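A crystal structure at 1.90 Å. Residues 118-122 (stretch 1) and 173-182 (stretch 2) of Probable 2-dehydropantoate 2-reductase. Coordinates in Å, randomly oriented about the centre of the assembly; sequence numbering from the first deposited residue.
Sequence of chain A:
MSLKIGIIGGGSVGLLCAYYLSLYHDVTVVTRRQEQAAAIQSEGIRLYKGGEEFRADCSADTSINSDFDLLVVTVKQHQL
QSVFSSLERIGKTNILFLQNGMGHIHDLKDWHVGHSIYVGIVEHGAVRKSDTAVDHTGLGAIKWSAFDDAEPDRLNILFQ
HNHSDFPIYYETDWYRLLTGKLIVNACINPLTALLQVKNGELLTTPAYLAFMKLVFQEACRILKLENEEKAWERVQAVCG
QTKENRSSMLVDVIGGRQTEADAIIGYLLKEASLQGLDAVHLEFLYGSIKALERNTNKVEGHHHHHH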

ATOM      1  N   TYR A 118     -21.854  24.794 -14.561  1.00 28.98           N
ATOM      2  CA  TYR A 118     -21.047  24.233 -15.613  1.00 25.57           C
ATOM      3  C   TYR A 118     -19.935  23.421 -14.974  1.00 25.38           C
ATOM      4  O   TYR A 118     -19.482  23.710 -13.855  1.00 26.95           O
ATOM      5  CB  TYR A 118     -20.474  25.345 -16.510  1.00 25.53           C
ATOM      6  CG  TYR A 118     -21.585  26.252 -17.014  1.00 26.68           C
ATOM      7  CD1 TYR A 118     -22.344  25.912 -18.145  1.00 29.51           C
ATOM      8  CD2 TYR A 118     -21.921  27.402 -16.323  1.00 30.99           C
ATOM      9  CE1 TYR A 118     -23.402  26.738 -18.568  1.00 28.24           C
ATOM     10  CE2 TYR A 118     -22.965  28.227 -16.737  1.00 31.89           C
ATOM     11  CZ  TYR A 118     -23.700  27.893 -17.861  1.00 31.09           C
ATOM     12  OH  TYR A 118     -24.734  28.735 -18.232  1.00 31.32           O
ATOM     13  N   VAL A 119     -19.461  22.466 -15.737  1.00 23.76           N
ATOM     14  CA  VAL A 119     -18.518  21.485 -15.265  1.00 27.25           C
ATOM     15  C   VAL A 119     -17.468  21.309 -16.373  1.00 28.20           C
ATOM     16  O   VAL A 119     -17.814  21.345 -17.543  1.00 28.72           O
ATOM     17  CB  VAL A 119     -19.423  20.234 -14.997  1.00 29.26           C
ATOM     18  CG1 VAL A 119     -19.252  19.083 -15.977  1.00 30.94           C
ATOM     19  CG2 VAL A 119     -19.676  19.942 -13.468  1.00 26.69           C
ATOM     20  N   GLY A 120     -16.190  21.149 -16.025  1.00 25.80           N
ATOM     21  CA  GLY A 120     -15.154  20.979 -17.050  1.00 24.15           C
ATOM     22  C   GLY A 120     -13.883  20.319 -16.579  1.00 23.02           C
ATOM     23  O   GLY A 120     -13.718  20.050 -15.399  1.00 24.08           O
ATOM     24  N   ILE A 121     -13.002  20.028 -17.514  1.00 22.12           N
ATOM     25  CA  ILE A 121     -11.736  19.442 -17.181  1.00 23.45           C
ATOM     26  C   ILE A 121     -10.624  20.315 -17.722  1.00 24.18           C
ATOM     27  O   ILE A 121     -10.782  21.031 -18.721  1.00 23.11           O
ATOM     28  CB  ILE A 121     -11.584  18.029 -17.739  1.00 19.69           C
ATOM     29  CG1 ILE A 121     -11.699  18.042 -19.266  1.00 25.19           C
ATOM     30  CG2 ILE A 121     -12.654  17.091 -17.105  1.00 25.75           C
ATOM     31  CD1 ILE A 121     -11.434  16.657 -19.852  1.00 29.01           C
ATOM     32  N   VAL A 122      -9.497  20.243 -17.043  1.00 22.14           N
ATOM     33  CA  VAL A 122      -8.355  21.054 -17.410  1.00 24.20           C
ATOM     34  C   VAL A 122      -7.300  20.102 -17.950  1.00 25.57           C
ATOM     35  O   VAL A 122      -6.789  19.266 -17.199  1.00 28.51           O
ATOM     36  CB  VAL A 122      -7.769  21.736 -16.176  1.00 23.02           C
ATOM     37  CG1 VAL A 122      -6.446  22.443 -16.524  1.00 25.72           C
ATOM     38  CG2 VAL A 122      -8.790  22.701 -15.553  1.00 19.26           C
ATOM     39  N   ASP A 173     -21.782  16.777 -23.880  1.00 31.74           N
ATOM     40  CA  ASP A 173     -22.085  15.746 -22.866  1.00 32.90           C
ATOM     41  C   ASP A 173     -21.137  15.803 -21.652  1.00 30.04           C
ATOM     42  O   ASP A 173     -20.009  15.304 -21.713  1.00 31.55           O
ATOM     43  CB  ASP A 173     -21.978  14.378 -23.497  1.00 33.51           C
ATOM     44  CG  ASP A 173     -22.334  13.256 -22.515  1.00 41.04           C
ATOM     45  OD1 ASP A 173     -22.901  13.529 -21.423  1.00 39.88           O
ATOM     46  OD2 ASP A 173     -22.054  12.098 -22.865  1.00 47.81           O
ATOM     47  N   TRP A 174     -21.622  16.387 -20.576  1.00 30.63           N
ATOM     48  CA  TRP A 174     -20.827  16.596 -19.363  1.00 33.13           C
ATOM     49  C   TRP A 174     -20.392  15.230 -18.817  1.00 34.52           C
ATOM     50  O   TRP A 174     -19.255  15.056 -18.356  1.00 32.79           O
ATOM     51  CB  TRP A 174     -21.617  17.424 -18.317  1.00 33.89           C
ATOM     52  CG  TRP A 174     -22.672  16.677 -17.539  1.00 38.38           C
ATOM     53  CD1 TRP A 174     -24.022  16.726 -17.733  1.00 40.72           C
ATOM     54  CD2 TRP A 174     -22.460  15.793 -16.415  1.00 38.00           C
ATOM     55  NE1 TRP A 174     -24.664  15.912 -16.818  1.00 40.03           N
ATOM     56  CE2 TRP A 174     -23.728  15.320 -16.010  1.00 43.74           C
ATOM     57  CE3 TRP A 174     -21.320  15.339 -15.738  1.00 34.16           C
ATOM     58  CZ2 TRP A 174     -23.892  14.423 -14.934  1.00 39.95           C
ATOM     59  CZ3 TRP A 174     -21.477  14.452 -14.688  1.00 35.24           C
ATOM     60  CH2 TRP A 174     -22.764  14.009 -14.289  1.00 37.11           C
ATOM     61  N   TYR A 175     -21.267  14.230 -18.933  1.00 33.25           N
ATOM     62  CA  TYR A 175     -20.971  12.965 -18.269  1.00 32.91           C
ATOM     63  C   TYR A 175     -19.884  12.215 -19.000  1.00 32.02           C
ATOM     64  O   TYR A 175     -18.951  11.679 -18.391  1.00 32.97           O
ATOM     65  CB  TYR A 175     -22.238  12.119 -18.095  1.00 36.53           C
ATOM     66  CG  TYR A 175     -21.961  10.818 -17.367  1.00 36.50           C
ATOM     67  CD1 TYR A 175     -21.973  10.758 -15.976  1.00 39.50           C
ATOM     68  CD2 TYR A 175     -21.675   9.660 -18.073  1.00 38.39           C
ATOM     69  CE1 TYR A 175     -21.710   9.554 -15.312  1.00 37.97           C
ATOM     70  CE2 TYR A 175     -21.422   8.456 -17.415  1.00 33.21           C
ATOM     71  CZ  TYR A 175     -21.443   8.418 -16.049  1.00 34.39           C
ATOM     72  OH  TYR A 175     -21.186   7.221 -15.413  1.00 38.01           O
ATOM     73  N   ARG A 176     -19.951  12.212 -20.324  1.00 29.53           N
ATOM     74  CA  ARG A 176     -18.887  11.632 -21.108  1.00 27.60           C
ATOM     75  C   ARG A 176     -17.548  12.355 -20.908  1.00 27.54           C
ATOM     76  O   ARG A 176     -16.454  11.728 -20.840  1.00 29.70           O
ATOM     77  CB  ARG A 176     -19.266  11.687 -22.594  1.00 28.57           C
ATOM     78  CG  ARG A 176     -18.217  11.048 -23.472  1.00 36.83           C
ATOM     79  CD  ARG A 176     -18.674  10.994 -24.933  1.00 56.06           C
ATOM     80  NE  ARG A 176     -19.954  10.298 -25.070  1.00 65.05           N
ATOM     81  CZ  ARG A 176     -20.667  10.249 -26.191  1.00 70.62           C
ATOM     82  NH1 ARG A 176     -20.233  10.867 -27.286  1.00 69.28           N
ATOM     83  NH2 ARG A 176     -21.821   9.589 -26.213  1.00 71.35           N
ATOM     84  N   LEU A 177     -17.625  13.682 -20.863  1.00 27.51           N
ATOM     85  CA  LEU A 177     -16.405  14.493 -20.687  1.00 27.75           C
ATOM     86  C   LEU A 177     -15.630  14.072 -19.404  1.00 24.51           C
ATOM     87  O   LEU A 177     -14.433  13.718 -19.442  1.00 24.87           O
ATOM     88  CB  LEU A 177     -16.798  15.986 -20.636  1.00 24.44           C
ATOM     89  CG  LEU A 177     -15.569  16.913 -20.534  1.00 26.99           C
ATOM     90  CD1 LEU A 177     -14.516  16.618 -21.600  1.00 19.02           C
ATOM     91  CD2 LEU A 177     -16.027  18.348 -20.590  1.00 29.14           C
ATOM     92  N   LEU A 178     -16.327  14.126 -18.295  1.00 25.47           N
ATOM     93  CA  LEU A 178     -15.743  13.870 -16.953  1.00 28.41           C
ATOM     94  C   LEU A 178     -15.326  12.429 -16.719  1.00 28.92           C
ATOM     95  O   LEU A 178     -14.257  12.149 -16.149  1.00 28.10           O
ATOM     96  CB  LEU A 178     -16.700  14.324 -15.837  1.00 27.59           C
ATOM     97  CG  LEU A 178     -17.174  15.788 -15.742  1.00 33.34           C
ATOM     98  CD1 LEU A 178     -17.438  16.260 -14.330  1.00 27.58           C
ATOM     99  CD2 LEU A 178     -16.258  16.740 -16.413  1.00 33.08           C
ATOM    100  N   THR A 179     -16.173  11.495 -17.147  1.00 28.59           N
ATOM    101  CA  THR A 179     -15.880  10.088 -16.901  1.00 27.91           C
ATOM    102  C   THR A 179     -14.725   9.726 -17.756  1.00 25.83           C
ATOM    103  O   THR A 179     -13.954   8.870 -17.413  1.00 28.07           O
ATOM    104  CB  THR A 179     -17.059   9.131 -17.279  1.00 26.33           C
ATOM    105  OG1 THR A 179     -17.402   9.307 -18.671  1.00 28.79           O
ATOM    106  CG2 THR A 179     -18.237   9.386 -16.394  1.00 24.99           C
ATOM    107  N   GLY A 180     -14.581  10.396 -18.887  1.00 26.72           N
ATOM    108  CA  GLY A 180     -13.510  10.027 -19.800  1.00 26.75           C
ATOM    109  C   GLY A 180     -12.151  10.326 -19.209  1.00 28.86           C
ATOM    110  O   GLY A 180     -11.148   9.698 -19.544  1.00 31.45           O
ATOM    111  N   LYS A 181     -12.102  11.320 -18.340  1.00 28.11           N
ATOM    112  CA  LYS A 181     -10.850  11.636 -17.646  1.00 29.96           C
ATOM    113  C   LYS A 181     -10.755  10.787 -16.361  1.00 28.85           C
ATOM    114  O   LYS A 181      -9.680  10.340 -15.980  1.00 28.81           O
ATOM    115  CB  LYS A 181     -10.813  13.134 -17.327  1.00 29.94           C
ATOM    116  CG  LYS A 181      -9.584  13.602 -16.498  1.00 38.44           C
ATOM    117  CD  LYS A 181      -9.512  15.147 -16.408  1.00 33.59           C
ATOM    118  CE  LYS A 181      -8.779  15.589 -15.136  1.00 49.77           C
ATOM    119  NZ  LYS A 181      -7.502  14.829 -14.965  1.00 52.36           N
ATOM    120  N   LEU A 182     -11.889  10.571 -15.700  1.00 27.26           N
ATOM    121  CA  LEU A 182     -11.890   9.789 -14.453  1.00 27.59           C
ATOM    122  C   LEU A 182     -11.398   8.355 -14.665  1.00 31.36           C
ATOM    123  O   LEU A 182     -10.586   7.866 -13.873  1.00 30.51           O
ATOM    124  CB  LEU A 182     -13.280   9.810 -13.781  1.00 26.81           C
ATOM    125  CG  LEU A 182     -13.230   9.224 -12.355  1.00 30.68           C
ATOM    126  CD1 LEU A 182     -13.668  10.220 -11.313  1.00 39.44           C
ATOM    127  CD2 LEU A 182     -14.054   7.988 -12.285  1.00 36.02           C
TER

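A charged residue, Lys181, lends its aliphatic chain to an otherwise apolar contact: its CD lies 3.8 Å from Ile121 CG2, while its NZ is hydrogen-bonded elsewhere in the structure. No hydrogen bond crosses between the strand 118-122 and the helix 174-182; the contact, which buries 368 Å², rests on apolar packing from just two strand side chains. The axes approach to 8.3 Å and run in broadly the same direction, 33° apart. Strand alternation directs Val119 and Ile121 toward the helix, while Tyr118 and Val122 point away.

Ile121 makes the larger contribution. With chi1 in p and chi2 in t, it places CD1 3.5 Å from Leu177 CD1. Val119 CG1 sits 3.7 Å from Trp174 CB. Leu178 leaves the helix sideways, but its end comes nearer the strand, so Leu178 CD2 packs against both Val119 CG1 (3.8 Å) and Ile121 CG2 (3.7 Å), while Leu178 CD1 also meets Val119 CG1 (3.7 Å). Between these residues, Gly120 has no side chain and its CA lies 4.5 Å from Leu177 CD2.

The helix is secured at its start by Asp173, whose OD1 accepts a capping bond from Tyr175 N (3.1 Å). Further along, Thr179 OG1 donates to Tyr175 O (2.8 Å), satisfying a buried hydroxyl within the helix itself.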